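Local atomic coordinates of hexokinase (Schistosoma mansoni, PDB entry 1BDG), a protein that phosphorylates glucose and other hexoses at the 6-hydroxyl using ATP, probably carrying out the first step of glycolysis in this blood fluke. Residues C102-K107 with F116-E121; C147-K150 with H154-L157; V158-G163 with D167-H172. All blocks are in the same frame, centred on the assembly; numbering follows the deposited sequence.

Contact 1: C102-K107 with F116-E121; sequences CIPAEK and FKYIAE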
loop_
_atom_site.group_PDB
_atom_site.type_symbol
_atom_site.label_atom_id
_atom_site.label_comp_id
_atom_site.label_asym_id
_atom_site.label_seq_id
_atom_site.Cartn_x
_atom_site.Cartn_y
_atom_site.Cartn_z
ATOM N N CYS A 102 12.974 -10.940 8.802
ATOM C CA CYS A 102 13.426 -9.561 8.703
ATOM C C CYS A 102 14.382 -9.554 7.526
ATOM O O CYS A 102 15.043 -10.560 7.278
ATOM C CB CYS A 102 14.210 -9.187 9.950
ATOM S SG CYS A 102 15.719 -10.184 10.044
ATOM N N ILE A 103 14.448 -8.441 6.795
ATOM C CA ILE A 103 15.344 -8.327 5.648
ATOM C C ILE A 103 16.371 -7.238 5.935
ATOM O O ILE A 103 16.005 -6.128 6.308
ATOM C CB ILE A 103 14.565 -7.983 4.367
ATOM C CG1 ILE A 103 13.618 -9.120 4.005
ATOM C CG2 ILE A 103 15.509 -7.765 3.207
ATOM C CD1 ILE A 103 12.899 -8.909 2.680
ATOM N N PRO A 104 17.673 -7.537 5.764
ATOM C CA PRO A 104 18.716 -6.536 6.022
ATOM C C PRO A 104 18.626 -5.322 5.080
ATOM O O PRO A 104 18.488 -5.461 3.872
ATOM C CB PRO A 104 20.007 -7.327 5.804
ATOM C CG PRO A 104 19.607 -8.750 6.076
ATOM C CD PRO A 104 18.275 -8.835 5.411
ATOM N N ALA A 105 18.762 -4.131 5.643
ATOM C CA ALA A 105 18.682 -2.898 4.872
ATOM C C ALA A 105 19.454 -2.973 3.566
ATOM O O ALA A 105 18.986 -2.471 2.548
ATOM C CB ALA A 105 19.168 -1.704 5.713
ATOM N N GLU A 106 20.626 -3.600 3.589
ATOM C CA GLU A 106 21.444 -3.727 2.376
ATOM C C GLU A 106 20.728 -4.554 1.296
ATOM O O GLU A 106 20.579 -4.111 0.159
ATOM C CB GLU A 106 22.826 -4.341 2.682
ATOM C CG GLU A 106 22.771 -5.697 3.399
ATOM C CD GLU A 106 24.020 -6.532 3.192
ATOM O OE1 GLU A 106 24.362 -6.801 2.008
ATOM O OE2 GLU A 106 24.648 -6.939 4.203
ATOM N N LYS A 107 20.241 -5.729 1.670
ATOM C CA LYS A 107 19.551 -6.608 0.735
ATOM C C LYS A 107 18.600 -5.892 -0.244
ATOM O O LYS A 107 18.536 -6.251 -1.423
ATOM C CB LYS A 107 18.766 -7.664 1.523
ATOM C CG LYS A 107 19.315 -9.080 1.414
ATOM C CD LYS A 107 20.825 -9.106 1.521
ATOM C CE LYS A 107 21.367 -10.510 1.263
ATOM N NZ LYS A 107 22.859 -10.514 1.193
ATOM N N PHE A 116 17.142 -11.736 -4.259
ATOM C CA PHE A 116 16.482 -12.987 -4.611
ATOM C C PHE A 116 17.157 -14.226 -4.055
ATOM O O PHE A 116 16.532 -15.289 -3.911
ATOM C CB PHE A 116 16.260 -13.077 -6.109
ATOM C CG PHE A 116 15.020 -12.383 -6.547
ATOM C CD1 PHE A 116 13.796 -13.023 -6.465
ATOM C CD2 PHE A 116 15.056 -11.056 -6.952
ATOM C CE1 PHE A 116 12.635 -12.360 -6.766
ATOM C CE2 PHE A 116 13.886 -10.389 -7.252
ATOM C CZ PHE A 116 12.675 -11.046 -7.157
ATOM N N LYS A 117 18.442 -14.086 -3.741
ATOM C CA LYS A 117 19.191 -15.176 -3.132
ATOM C C LYS A 117 18.705 -15.239 -1.674
ATOM O O LYS A 117 18.314 -16.307 -1.188
ATOM C CB LYS A 117 20.698 -14.910 -3.194
ATOM C CG LYS A 117 21.508 -16.032 -2.618
ATOM C CD LYS A 117 22.967 -15.842 -2.871
ATOM C CE LYS A 117 23.748 -16.902 -2.132
ATOM N NZ LYS A 117 25.206 -16.697 -2.238
ATOM N N TYR A 118 18.658 -14.084 -1.010
ATOM C CA TYR A 118 18.203 -14.037 0.368
ATOM C C TYR A 118 16.825 -14.718 0.475
ATOM O O TYR A 118 16.611 -15.598 1.325
ATOM C CB TYR A 118 18.143 -12.590 0.877
ATOM C CG TYR A 118 17.726 -12.498 2.325
ATOM C CD1 TYR A 118 18.660 -12.616 3.359
ATOM C CD2 TYR A 118 16.379 -12.392 2.667
ATOM C CE1 TYR A 118 18.255 -12.645 4.692
ATOM C CE2 TYR A 118 15.970 -12.418 3.977
ATOM C CZ TYR A 118 16.904 -12.550 4.981
ATOM O OH TYR A 118 16.455 -12.614 6.264
ATOM N N ILE A 119 15.912 -14.347 -0.423
ATOM C CA ILE A 119 14.559 -14.924 -0.428
ATOM C C ILE A 119 14.634 -16.448 -0.343
ATOM O O ILE A 119 14.058 -17.053 0.575
ATOM C CB ILE A 119 13.749 -14.500 -1.701
ATOM C CG1 ILE A 119 13.487 -12.993 -1.686
ATOM C CG2 ILE A 119 12.445 -15.255 -1.781
ATOM C CD1 ILE A 119 12.682 -12.560 -0.536
ATOM N N ALA A 120 15.364 -17.060 -1.274
ATOM C CA ALA A 120 15.511 -18.513 -1.274
ATOM C C ALA A 120 16.204 -19.007 0.020
ATOM O O ALA A 120 15.690 -19.916 0.679
ATOM C CB ALA A 120 16.271 -18.966 -2.501
ATOM N N GLU A 121 17.334 -18.389 0.393
ATOM C CA GLU A 121 18.093 -18.744 1.605
ATOM C C GLU A 121 17.083 -18.965 2.739
ATOM O O GLU A 121 17.031 -20.034 3.344
ATOM C CB GLU A 121 19.044 -17.584 1.974
ATOM C CG GLU A 121 20.193 -17.890 2.979
ATOM C CD GLU A 121 19.805 -17.808 4.478
ATOM O OE1 GLU A 121 19.333 -18.846 5.018
ATOM O OE2 GLU A 121 20.017 -16.729 5.118
#

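Contact 2: C147-K150 with H154-L157; sequences CVQK and HATL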
loop_
_atom_site.group_PDB
_atom_site.type_symbol
_atom_site.label_atom_id
_atom_site.label_comp_id
_atom_site.label_asym_id
_atom_site.label_seq_id
_atom_site.Cartn_x
_atom_site.Cartn_y
_atom_site.Cartn_z
ATOM N N CYS A 147 4.142 -4.635 -12.130
ATOM C CA CYS A 147 4.729 -5.588 -13.074
ATOM C C CYS A 147 3.795 -5.714 -14.268
ATOM O O CYS A 147 2.583 -5.567 -14.136
ATOM C CB CYS A 147 4.865 -6.986 -12.442
ATOM S SG CYS A 147 5.961 -7.157 -11.029
ATOM N N VAL A 148 4.366 -5.963 -15.433
ATOM C CA VAL A 148 3.598 -6.172 -16.661
ATOM C C VAL A 148 3.388 -7.685 -16.709
ATOM O O VAL A 148 4.329 -8.440 -16.968
ATOM C CB VAL A 148 4.412 -5.762 -17.892
ATOM C CG1 VAL A 148 3.695 -6.153 -19.146
ATOM C CG2 VAL A 148 4.712 -4.294 -17.861
ATOM N N GLN A 149 2.180 -8.130 -16.398
ATOM C CA GLN A 149 1.875 -9.554 -16.390
ATOM C C GLN A 149 1.700 -10.093 -17.790
ATOM O O GLN A 149 0.932 -9.531 -18.578
ATOM C CB GLN A 149 0.579 -9.825 -15.617
ATOM C CG GLN A 149 0.645 -9.556 -14.118
ATOM C CD GLN A 149 1.553 -10.524 -13.377
ATOM O OE1 GLN A 149 2.330 -10.118 -12.523
ATOM N NE2 GLN A 149 1.466 -11.804 -13.711
ATOM N N LYS A 150 2.437 -11.153 -18.109
ATOM C CA LYS A 150 2.309 -11.834 -19.395
ATOM C C LYS A 150 1.852 -13.186 -18.878
ATOM O O LYS A 150 2.640 -14.128 -18.774
ATOM C CB LYS A 150 3.665 -11.977 -20.093
ATOM C CG LYS A 150 3.694 -11.456 -21.532
ATOM C CD LYS A 150 4.300 -12.469 -22.497
ATOM C CE LYS A 150 5.784 -12.734 -22.229
ATOM N NZ LYS A 150 6.374 -13.678 -23.226
ATOM N N HIS A 154 4.750 -15.278 -15.800
ATOM C CA HIS A 154 5.773 -14.368 -16.298
ATOM C C HIS A 154 5.413 -12.944 -15.898
ATOM O O HIS A 154 4.516 -12.347 -16.502
ATOM C CB HIS A 154 5.827 -14.474 -17.832
ATOM C CG HIS A 154 7.008 -13.797 -18.454
ATOM N ND1 HIS A 154 7.270 -12.453 -18.297
ATOM C CD2 HIS A 154 8.011 -14.288 -19.215
ATOM C CE1 HIS A 154 8.387 -12.144 -18.930
ATOM N NE2 HIS A 154 8.857 -13.242 -19.494
ATOM N N ALA A 155 6.136 -12.376 -14.937
ATOM C CA ALA A 155 5.863 -11.014 -14.487
ATOM C C ALA A 155 7.123 -10.185 -14.618
ATOM O O ALA A 155 8.199 -10.646 -14.242
ATOM C CB ALA A 155 5.403 -11.024 -13.065
ATOM N N THR A 156 7.001 -8.974 -15.158
ATOM C CA THR A 156 8.158 -8.104 -15.338
ATOM C C THR A 156 8.055 -6.839 -14.467
ATOM O O THR A 156 7.036 -6.157 -14.472
ATOM C CB THR A 156 8.354 -7.736 -16.848
ATOM O OG1 THR A 156 8.558 -8.937 -17.616
ATOM C CG2 THR A 156 9.573 -6.845 -17.045
ATOM N N LEU A 157 9.087 -6.566 -13.676
ATOM C CA LEU A 157 9.100 -5.389 -12.825
ATOM C C LEU A 157 9.124 -4.176 -13.743
ATOM O O LEU A 157 9.843 -4.174 -14.746
ATOM C CB LEU A 157 10.344 -5.376 -11.919
ATOM C CG LEU A 157 10.448 -4.204 -10.918
ATOM C CD1 LEU A 157 9.324 -4.266 -9.874
ATOM C CD2 LEU A 157 11.784 -4.204 -10.207
#

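Contact 3: V158-G163 with D167-H172; sequences VRWTKG and DGVEGH. With GLC (alpha-D-glucopyranose), chain B.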
loop_
_atom_site.group_PDB
_atom_site.type_symbol
_atom_site.label_atom_id
_atom_site.label_comp_id
_atom_site.label_asym_id
_atom_site.label_seq_id
_atom_site.Cartn_x
_atom_site.Cartn_y
_atom_site.Cartn_z
ATOM N N VAL A 158 8.276 -3.195 -13.456
ATOM C CA VAL A 158 8.243 -1.964 -14.229
ATOM C C VAL A 158 9.159 -0.993 -13.489
ATOM O O VAL A 158 10.004 -0.327 -14.095
ATOM C CB VAL A 158 6.837 -1.380 -14.312
ATOM C CG1 VAL A 158 6.860 -0.086 -15.095
ATOM C CG2 VAL A 158 5.910 -2.362 -14.973
ATOM N N ARG A 159 9.014 -0.930 -12.171
ATOM C CA ARG A 159 9.857 -0.060 -11.374
ATOM C C ARG A 159 9.733 -0.376 -9.889
ATOM O O ARG A 159 8.776 -1.012 -9.463
ATOM C CB ARG A 159 9.525 1.411 -11.646
ATOM C CG ARG A 159 8.126 1.823 -11.234
ATOM C CD ARG A 159 7.815 3.227 -11.718
ATOM N NE ARG A 159 6.651 3.764 -11.042
ATOM C CZ ARG A 159 6.106 4.944 -11.304
ATOM N NH1 ARG A 159 6.605 5.742 -12.233
ATOM N NH2 ARG A 159 5.042 5.322 -10.626
ATOM N N TRP A 160 10.755 -0.007 -9.121
ATOM C CA TRP A 160 10.752 -0.249 -7.691
ATOM C C TRP A 160 10.066 0.938 -7.054
ATOM O O TRP A 160 10.367 2.095 -7.401
ATOM C CB TRP A 160 12.177 -0.311 -7.119
ATOM C CG TRP A 160 12.933 -1.625 -7.211
ATOM C CD1 TRP A 160 14.139 -1.806 -7.797
ATOM C CD2 TRP A 160 12.588 -2.889 -6.614
ATOM N NE1 TRP A 160 14.576 -3.086 -7.599
ATOM C CE2 TRP A 160 13.646 -3.775 -6.874
ATOM C CE3 TRP A 160 11.490 -3.352 -5.880
ATOM C CZ2 TRP A 160 13.648 -5.107 -6.425
ATOM C CZ3 TRP A 160 11.492 -4.683 -5.430
ATOM C CH2 TRP A 160 12.562 -5.538 -5.706
ATOM N N THR A 161 9.135 0.660 -6.146
ATOM C CA THR A 161 8.456 1.715 -5.424
ATOM C C THR A 161 8.847 1.464 -3.978
ATOM O O THR A 161 9.573 0.506 -3.692
ATOM C CB THR A 161 6.932 1.622 -5.585
ATOM O OG1 THR A 161 6.459 0.391 -5.026
ATOM C CG2 THR A 161 6.548 1.691 -7.049
ATOM N N LYS A 162 8.436 2.349 -3.079
ATOM C CA LYS A 162 8.722 2.184 -1.662
ATOM C C LYS A 162 10.195 2.312 -1.261
ATOM O O LYS A 162 10.886 3.227 -1.715
ATOM C CB LYS A 162 8.096 0.875 -1.152
ATOM C CG LYS A 162 6.585 0.963 -1.050
ATOM C CD LYS A 162 5.952 -0.276 -0.516
ATOM C CE LYS A 162 5.763 -1.300 -1.579
ATOM N NZ LYS A 162 4.707 -2.284 -1.175
ATOM N N GLY A 163 10.666 1.432 -0.380
ATOM C CA GLY A 163 12.044 1.508 0.071
ATOM C C GLY A 163 13.043 0.614 -0.653
ATOM O O GLY A 163 14.132 0.355 -0.125
ATOM N N ASP A 167 19.600 -3.300 -7.677
ATOM C CA ASP A 167 19.924 -3.224 -9.088
ATOM C C ASP A 167 19.783 -4.608 -9.704
ATOM O O ASP A 167 19.791 -5.612 -9.004
ATOM C CB ASP A 167 21.331 -2.669 -9.294
ATOM C CG ASP A 167 22.406 -3.689 -9.018
ATOM O OD1 ASP A 167 22.505 -4.134 -7.853
ATOM O OD2 ASP A 167 23.150 -4.056 -9.964
ATOM N N GLY A 168 19.577 -4.662 -11.009
ATOM C CA GLY A 168 19.457 -5.948 -11.663
ATOM C C GLY A 168 18.093 -6.581 -11.556
ATOM O O GLY A 168 17.924 -7.749 -11.913
ATOM N N VAL A 169 17.101 -5.808 -11.139
ATOM C CA VAL A 169 15.748 -6.348 -11.021
ATOM C C VAL A 169 14.763 -5.718 -12.005
ATOM O O VAL A 169 14.017 -6.431 -12.679
ATOM C CB VAL A 169 15.192 -6.178 -9.590
ATOM C CG1 VAL A 169 13.880 -6.931 -9.450
ATOM C CG2 VAL A 169 16.196 -6.685 -8.583
ATOM N N GLU A 170 14.792 -4.388 -12.120
ATOM C CA GLU A 170 13.860 -3.668 -12.989
ATOM C C GLU A 170 14.061 -4.048 -14.435
ATOM O O GLU A 170 15.193 -4.109 -14.909
ATOM C CB GLU A 170 14.014 -2.158 -12.837
ATOM C CG GLU A 170 13.701 -1.574 -11.477
ATOM C CD GLU A 170 13.771 -0.051 -11.487
ATOM O OE1 GLU A 170 14.148 0.528 -12.533
ATOM O OE2 GLU A 170 13.440 0.583 -10.465
ATOM N N GLY A 171 12.961 -4.301 -15.132
ATOM C CA GLY A 171 13.042 -4.677 -16.531
ATOM C C GLY A 171 13.237 -6.160 -16.722
ATOM O O GLY A 171 13.168 -6.646 -17.848
ATOM N N HIS A 172 13.455 -6.877 -15.620
ATOM C CA HIS A 172 13.651 -8.329 -15.650
ATOM C C HIS A 172 12.391 -9.089 -15.239
ATOM O O HIS A 172 11.470 -8.524 -14.615
ATOM C CB HIS A 172 14.781 -8.739 -14.695
ATOM C CG HIS A 172 16.125 -8.212 -15.089
ATOM N ND1 HIS A 172 16.692 -7.099 -14.499
ATOM C CD2 HIS A 172 17.015 -8.638 -16.017
ATOM C CE1 HIS A 172 17.870 -6.862 -15.047
ATOM N NE2 HIS A 172 18.089 -7.782 -15.970
HETATM C C1 GLC B . 3.221 0.234 -3.607
HETATM C C2 GLC B . 3.484 -0.727 -4.766
HETATM C C3 GLC B . 2.201 -1.428 -5.150
HETATM C C4 GLC B . 1.615 -2.121 -3.932
HETATM C C5 GLC B . 1.393 -1.103 -2.835
HETATM C C6 GLC B . 0.867 -1.737 -1.561
HETATM O O1 GLC B . 2.252 1.142 -4.010
HETATM O O2 GLC B . 3.982 -0.020 -5.900
HETATM O O3 GLC B . 2.450 -2.388 -6.165
HETATM O O4 GLC B . 0.399 -2.743 -4.274
HETATM O O5 GLC B . 2.639 -0.483 -2.511
HETATM O O6 GLC B . 1.918 -2.235 -0.761
#

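Contact 1: C102-K107 with F116-E121
One face of the Tyr-118 ring is covered by Pro-104, whose CD stands 3.8 Å above the plane of that ring, shifted from the centre toward the CE1 and CZ rim. The line from this carbon to the ring centroid tilts 24° from the normal, which meets the geometry of a CH-pi contact. Ile-103 approaches the same ring obliquely, with CG1 4.1 Å from Tyr-118 CE2. At the root of the ring, Lys-107 crosses the tyrosine side chain at about a right angle, CG lying 3.7 Å from Tyr-118 CB. A bend in the lysine chain at chi2 (43°) also brings CE back beside Tyr-118 CB. The contact ties helix 112-129 to the loop that follows edge strand 95-101 of the five-stranded sheet in the small subdomain, part of the actin-like ATPase fold. Tyr-118 holds CG anti to its own backbone nitrogen (chi1 -178°), which carries the ring away from the helix toward the loop. There the phenol OH gives a weak hydrogen bond to Cys-102 O, at 2.7 Å. Ile-103 also touches Leu-75, a predicted ATP-site residue, and Tyr-80, on strands 68-75 and 80-87 of the sheet.

Contact 2: C147-K150 with H154-L157
Val-148 and Thr-156 form a hydrogen-bonded pair of two antiparallel strands whose axes pass 4.3 Å apart with N-to-C directions at 161°, while Cys-147 with Leu-157 and Gln-149 with Ala-155 are non-hydrogen-bonded pairs. Thr-156 N reaches Val-148 O at 3.3 Å; the return bond from Val-148 N is less certain, because the position of Thr-156 O is doubtful. Farther along, Lys-150 N meets His-154 O at 2.9 Å. Side chains alternate between the faces. On one, Cys-147 CB packs 4.1 Å from Ala-155 CB. Gln-149, with CG beside the backbone N (chi1 -67°) and a single bend at chi2 (-68°), brings OE1 to 3.2 Å from Ala-155 CB, while its NE2 bonds weakly to Gly-151 O. Val-194 of strand 189-195 meets both Gln-149 and Ala-155, so this face turns inward. On the other, Lys-150 CE lies 4.0 Å from the centroid of the His-154 ring, nearly on its normal, a CH-pi contact over the face. Thr-156 OG1 sits at the edge of that ring, in its plane. Lys-150 NZ stays 4.5 Å from His-154 NE2, so a protonated imidazole would probably be disfavoured slightly. Asn-173 OD1 accepts a bond from Ala-155 N. Two short strands joined by a three-residue connection make this a beta hairpin, inserted in the small subdomain between the glucose-pocket residues Ser-144 to Pro-146 and Thr-161 with Lys-162.

Contact 3: V158-G163 with D167-H172
Arg-159 meets Glu-170 through CA, 3.8 Å from Glu-170 OE2, with CB a little farther off; its guanidinium leads away to a salt bridge with Glu-255 and a hydrogen bond to Gln-280. Trp-160 carries most of the contact. Its backbone N donates to Glu-170 OE2 over 3.1 Å, with 156° at the hydrogen, reaching the oxygen from above the carboxylate plane (43° out of it). The indole and carboxylate planes are 47° apart, and Trp-160 CD1 lies 3.6 Å from the same OE2. Farther round the indole, Val-169 crosses at about a right angle, its CG1 3.5 Å from Trp-160 CZ2. Trp-160 NE1 donates a hydrogen bond to Ala-166 O. A type II turn from Val-169 to His-172 presents both partners of the tryptophan. Thr-161 turns to the sugar instead, OG1 donating to glucose O2 at 2.7 Å. Lys-162 follows, bent at chi3, NZ donating to glucose O6 (2.8 Å) and glucose O5 (3.1 Å). Glu-170 thus satisfies the Trp-160 N-H while Val-169 packs on the indole, which also meets the pocket residue Phe-145 edge-to-face; together these contacts probably help position Thr-161 and Lys-162, next in sequence.

How the contacts relate
The three contacts follow one another along the small subdomain, and contact 3 touches both others. Contacts 2 and 3, with centres about 12 Å apart, join directly: Leu-157 at the end of the hairpin pairs by probable backbone hydrogen bonds with the turn, its O 3.1 Å from Gly-171 N and its N 3.2 Å from His-172 O. Contact 1 meets contact 3 through packing, Phe-116 CE2 lying 4.1 Å from Val-169 CG1, but its nearest atoms remain about 7 Å from contact 2. Segment 158-163 supplies two glucose ligands, Thr-161 and Lys-162; Asn-196, Asp-197, Asn-223, Glu-249 and Glu-283 supply others. The side chains of Cys-147 (contact 2) and Ile-103 (contact 1) lie about 8 and 13 Å from the sugar.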